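Local structure of group 1 truncated hemoglobin (Tetrahymena pyriformis, 3AQ9) at the protoporphyrin IX containing Fe site. The protein binds oxygen reversibly at a single haem within a 2/2 globin fold and takes part in nitric oxide detoxification. Coordinates in Å, arbitrary orientation; residue numbers count along the deposited sequence, not the author numbering.

The protoporphyrin IX containing Fe site. Residues 37-38, 41, 46, 49-50, 53-54, 64, 66-67, 69, 72-73, 76, 78, 82-83, 86, 111, 114, 118. With HEM (protoporphyrin IX containing Fe), chain B.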
# COMPACT_ATOMS: atom_id res chain seq x y z
N PHE A 37 -4.08 -2.77 13.78
CA PHE A 37 -3.97 -4.03 13.08
C PHE A 37 -2.52 -4.52 13.01
O PHE A 37 -2.27 -5.72 12.89
CB PHE A 37 -4.55 -3.96 11.66
CG PHE A 37 -6.04 -3.89 11.69
CD1 PHE A 37 -6.67 -2.67 11.56
CD2 PHE A 37 -6.79 -5.06 11.84
CE1 PHE A 37 -8.09 -2.54 11.64
CE2 PHE A 37 -8.19 -4.97 11.89
CZ PHE A 37 -8.81 -3.70 11.83
N PHE A 38 -1.59 -3.57 13.12
CA PHE A 38 -0.18 -3.88 13.02
C PHE A 38 0.51 -4.06 14.33
O PHE A 38 1.78 -4.09 14.38
CB PHE A 38 0.47 -2.73 12.26
CG PHE A 38 -0.09 -2.59 10.89
CD1 PHE A 38 -1.15 -1.66 10.61
CD2 PHE A 38 0.37 -3.44 9.87
CE1 PHE A 38 -1.79 -1.65 9.34
CE2 PHE A 38 -0.20 -3.34 8.53
CZ PHE A 38 -1.28 -2.46 8.27
N THR A 41 2.91 -6.98 14.27
CA THR A 41 3.55 -7.14 12.99
C THR A 41 5.00 -6.73 13.00
O THR A 41 5.42 -5.72 13.61
CB THR A 41 2.77 -6.32 11.90
OG1 THR A 41 1.42 -6.85 11.77
CG2 THR A 41 3.42 -6.50 10.52
N GLN A 46 7.12 -6.45 6.97
CA GLN A 46 5.97 -5.92 6.28
C GLN A 46 6.37 -4.82 5.26
O GLN A 46 5.85 -4.77 4.11
CB GLN A 46 5.00 -5.33 7.33
CG GLN A 46 3.72 -4.71 6.68
CD GLN A 46 2.87 -5.79 6.00
OE1 GLN A 46 3.01 -6.98 6.35
NE2 GLN A 46 2.03 -5.38 5.05
N GLN A 49 7.80 -6.74 2.22
CA GLN A 49 6.78 -7.40 1.39
C GLN A 49 5.93 -6.40 0.65
O GLN A 49 5.54 -6.57 -0.52
CB GLN A 49 5.83 -8.23 2.33
CG GLN A 49 6.56 -9.41 2.92
CD GLN A 49 7.09 -10.33 1.78
OE1 GLN A 49 6.32 -10.85 1.01
NE2 GLN A 49 8.30 -10.51 1.70
N GLU A 50 5.47 -5.38 1.36
CA GLU A 50 4.60 -4.39 0.73
C GLU A 50 5.31 -3.55 -0.33
O GLU A 50 4.73 -3.20 -1.38
CB GLU A 50 3.99 -3.54 1.86
CG GLU A 50 2.94 -2.63 1.41
CD GLU A 50 1.76 -2.60 2.45
OE1 GLU A 50 1.93 -2.97 3.72
OE2 GLU A 50 0.87 -1.88 2.08
N PHE A 53 5.28 -5.85 -3.18
CA PHE A 53 3.92 -5.99 -3.73
C PHE A 53 3.50 -4.75 -4.56
O PHE A 53 3.06 -4.86 -5.71
CB PHE A 53 2.86 -6.17 -2.61
CG PHE A 53 1.52 -6.52 -3.16
CD1 PHE A 53 1.36 -7.75 -3.75
CD2 PHE A 53 0.41 -5.64 -3.01
CE1 PHE A 53 0.07 -8.16 -4.26
CE2 PHE A 53 -0.83 -6.01 -3.52
CZ PHE A 53 -1.03 -7.29 -4.14
N LEU A 54 3.66 -3.55 -3.99
CA LEU A 54 3.29 -2.36 -4.73
C LEU A 54 4.20 -2.14 -5.92
O LEU A 54 3.73 -1.64 -6.94
CB LEU A 54 3.27 -1.10 -3.83
CG LEU A 54 2.23 -1.19 -2.70
CD1 LEU A 54 2.50 0.14 -1.79
CD2 LEU A 54 0.78 -1.30 -3.23
N TYR A 64 7.59 -10.13 -6.01
CA TYR A 64 6.73 -10.31 -4.87
C TYR A 64 6.53 -11.80 -4.68
O TYR A 64 5.98 -12.47 -5.59
CB TYR A 64 5.40 -9.67 -5.14
CG TYR A 64 4.44 -9.90 -3.99
CD1 TYR A 64 4.80 -9.38 -2.72
CD2 TYR A 64 3.34 -10.70 -4.13
CE1 TYR A 64 3.99 -9.57 -1.63
CE2 TYR A 64 2.47 -10.90 -3.03
CZ TYR A 64 2.87 -10.35 -1.74
OH TYR A 64 2.03 -10.59 -0.65
N GLY A 66 5.08 -13.01 -1.65
CA GLY A 66 4.19 -13.25 -0.48
C GLY A 66 2.78 -13.72 -0.81
O GLY A 66 2.49 -14.27 -1.94
N LYS A 67 1.94 -13.68 0.22
CA LYS A 67 0.61 -14.13 0.15
C LYS A 67 -0.30 -13.35 -0.79
O LYS A 67 -0.05 -12.21 -1.00
CB LYS A 67 -0.02 -13.95 1.56
CG LYS A 67 0.60 -15.10 2.53
CD LYS A 67 0.12 -14.78 3.96
CE LYS A 67 0.94 -15.68 5.00
NZ LYS A 67 0.15 -15.59 6.27
N MET A 69 -3.94 -11.37 -1.59
CA MET A 69 -4.52 -10.39 -0.67
C MET A 69 -5.65 -11.01 0.15
O MET A 69 -6.00 -10.41 1.18
CB MET A 69 -5.01 -9.17 -1.50
CG MET A 69 -3.82 -8.43 -2.16
SD MET A 69 -2.81 -7.69 -0.81
CE MET A 69 -1.43 -8.82 -0.74
N ALA A 72 -3.46 -12.89 2.87
CA ALA A 72 -2.69 -11.88 3.70
C ALA A 72 -3.61 -11.29 4.83
O ALA A 72 -3.12 -11.06 5.94
CB ALA A 72 -2.19 -10.78 2.89
N HIS A 73 -4.90 -11.18 4.56
CA HIS A 73 -5.82 -10.51 5.51
C HIS A 73 -6.85 -11.48 6.07
O HIS A 73 -7.90 -11.04 6.60
CB HIS A 73 -6.46 -9.27 4.85
CG HIS A 73 -5.41 -8.34 4.31
ND1 HIS A 73 -5.03 -8.38 2.97
CD2 HIS A 73 -4.56 -7.48 4.93
CE1 HIS A 73 -4.01 -7.51 2.79
NE2 HIS A 73 -3.85 -6.89 3.93
N MET A 76 -9.11 -11.26 9.56
CA MET A 76 -9.13 -9.92 10.09
C MET A 76 -10.57 -9.31 9.94
O MET A 76 -10.88 -8.34 10.60
CB MET A 76 -8.19 -9.02 9.33
CG MET A 76 -6.70 -9.51 9.56
SD MET A 76 -5.61 -8.37 8.63
CE MET A 76 -4.02 -9.16 8.75
N LEU A 78 -11.75 -7.40 7.66
CA LEU A 78 -11.58 -6.00 7.40
C LEU A 78 -12.85 -5.39 6.77
O LEU A 78 -13.61 -6.06 6.02
CB LEU A 78 -10.42 -5.73 6.40
CG LEU A 78 -9.08 -6.09 6.97
CD1 LEU A 78 -8.06 -5.97 5.83
CD2 LEU A 78 -8.64 -5.30 8.18
N HIS A 82 -11.63 0.58 6.71
CA HIS A 82 -10.19 0.29 6.85
C HIS A 82 -9.48 0.41 5.50
O HIS A 82 -8.40 1.00 5.43
CB HIS A 82 -9.97 -1.14 7.30
CG HIS A 82 -10.62 -1.45 8.61
ND1 HIS A 82 -10.42 -0.72 9.78
CD2 HIS A 82 -11.47 -2.47 8.94
CE1 HIS A 82 -11.18 -1.25 10.75
NE2 HIS A 82 -11.83 -2.30 10.25
N PHE A 83 -10.13 -0.06 4.42
CA PHE A 83 -9.46 0.06 3.12
C PHE A 83 -9.45 1.50 2.70
O PHE A 83 -8.45 1.96 2.15
CB PHE A 83 -10.26 -0.79 2.08
CG PHE A 83 -9.50 -0.96 0.74
CD1 PHE A 83 -8.76 -2.09 0.54
CD2 PHE A 83 -9.67 0.01 -0.27
CE1 PHE A 83 -8.09 -2.33 -0.65
CE2 PHE A 83 -9.01 -0.17 -1.52
CZ PHE A 83 -8.19 -1.36 -1.68
N ILE A 86 -6.47 3.11 4.30
CA ILE A 86 -5.18 2.77 3.62
C ILE A 86 -5.04 3.61 2.36
O ILE A 86 -3.95 4.16 2.11
CB ILE A 86 -5.11 1.24 3.28
CG1 ILE A 86 -5.07 0.44 4.59
CG2 ILE A 86 -3.95 0.95 2.21
CD1 ILE A 86 -3.93 0.74 5.50
N ILE A 111 -4.73 -0.13 -7.30
CA ILE A 111 -4.79 -0.79 -5.94
C ILE A 111 -6.22 -0.99 -5.51
O ILE A 111 -6.55 -2.01 -4.85
CB ILE A 111 -4.08 0.13 -4.97
CG1 ILE A 111 -2.62 0.17 -5.38
CG2 ILE A 111 -4.22 -0.36 -3.42
CD1 ILE A 111 -1.79 1.33 -4.74
N THR A 114 -8.04 -4.41 -5.44
CA THR A 114 -7.77 -5.46 -4.43
C THR A 114 -8.80 -5.41 -3.31
O THR A 114 -8.80 -6.33 -2.45
CB THR A 114 -6.40 -5.34 -3.78
OG1 THR A 114 -6.25 -4.07 -3.08
CG2 THR A 114 -5.26 -5.44 -4.83
N MET A 118 -9.78 -8.53 -0.01
CA MET A 118 -9.30 -8.52 1.41
C MET A 118 -10.44 -8.18 2.37
O MET A 118 -10.28 -8.38 3.58
CB MET A 118 -8.10 -7.63 1.56
CG MET A 118 -8.41 -6.16 1.19
SD MET A 118 -6.91 -5.19 1.48
CE MET A 118 -5.86 -5.69 0.07
CHA HEM B . -0.35 -8.13 5.27
CHB HEM B . -3.31 -4.90 7.49
CHC HEM B . -4.79 -3.31 3.19
CHD HEM B . -0.82 -5.44 1.23
C1A HEM B . -1.03 -7.40 6.23
C2A HEM B . -0.98 -7.62 7.68
C3A HEM B . -1.74 -6.72 8.26
C4A HEM B . -2.39 -5.91 7.25
CMA HEM B . -2.04 -6.45 9.75
CAA HEM B . 0.01 -8.65 8.36
CBA HEM B . -0.37 -9.78 9.34
CGA HEM B . 1.15 -10.05 9.91
O1A HEM B . 1.96 -10.72 9.17
O2A HEM B . 1.69 -9.31 10.82
C1B HEM B . -4.03 -4.26 6.44
C2B HEM B . -5.17 -3.41 6.74
C3B HEM B . -5.64 -3.05 5.53
C4B HEM B . -4.73 -3.61 4.57
CMB HEM B . -5.77 -3.06 8.10
CAB HEM B . -6.89 -2.20 5.31
CBB HEM B . -7.67 -2.69 4.35
C1C HEM B . -3.78 -3.69 2.29
C2C HEM B . -3.65 -3.20 0.94
C3C HEM B . -2.54 -3.79 0.45
C4C HEM B . -1.96 -4.64 1.44
CMC HEM B . -4.63 -2.14 0.28
CAC HEM B . -1.84 -3.60 -0.95
CBC HEM B . -2.50 -3.03 -1.96
C1D HEM B . -0.38 -6.38 2.18
C2D HEM B . 0.75 -7.22 1.92
C3D HEM B . 0.86 -8.03 3.12
C4D HEM B . -0.20 -7.59 3.96
CMD HEM B . 1.66 -7.34 0.69
CAD HEM B . 1.91 -9.08 3.39
CBD HEM B . 1.57 -10.42 2.89
CGD HEM B . 2.79 -11.34 3.12
O1D HEM B . 2.86 -12.40 2.50
O2D HEM B . 3.54 -11.12 4.16
NA HEM B . -1.92 -6.35 6.04
NB HEM B . -3.68 -4.46 5.09
NC HEM B . -2.77 -4.56 2.57
ND HEM B . -0.97 -6.53 3.46
FE HEM B . -2.36 -5.50 4.30
O HOH W 1 -0.90 -3.89 4.67
O HOH W 2 4.32 -9.24 6.29
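The haem lies in the pocket of a group I truncated haemoglobin, with 723 of its 824 Å² hidden by protein and its ferric iron near octahedral. His73, the proximal histidine, binds FE through NE2 at 2.1 Å, and water 1 occupies the distal position across the iron, at 175° to NE2. The rotation of the imidazole is fixed by its other nitrogen: ND1 donates, in the ring plane, to a carbonyl lone pair of Met69 O at 2.9 Å, which may make the histidine a stronger electron donor. Ala72 CB and Met118 SD pack on its opposite faces.

On the distal side, Gln46 leaves helix 43-57 with CG anti to the backbone N (chi1 179°) and bends at chi2, laying its amide over the pyrrole D side. NE2 donates in the amide plane to Glu50 OE1 at 2.8 Å, meeting the engineered carboxylate from above its plane; OE1 of Glu50 also contacts water 1. Gln46 OE1 binds water 2, which bridges to propionate oxygen O2D. An alanine at Gln46 would probably leave Glu50 less firmly oriented towards the iron-bound water and break this bridge.

The propionates are also gripped directly: Thr41 OG1 donates to O2A, and the backbone N of Lys67 gives O1D a nearly straight bond (170° at H).

Apolar groups clamp the macrocycle. Phe38 brings its ring tip, CZ, against the CHB methine from the distal side, while Ile86 CG1 presses on vinyl carbon CAB. Proximally, the extended Met76 chain sets CE over pyrrole A, and Met118, bent at chi3, places CE 3.7 Å from the centroid of pyrrole C.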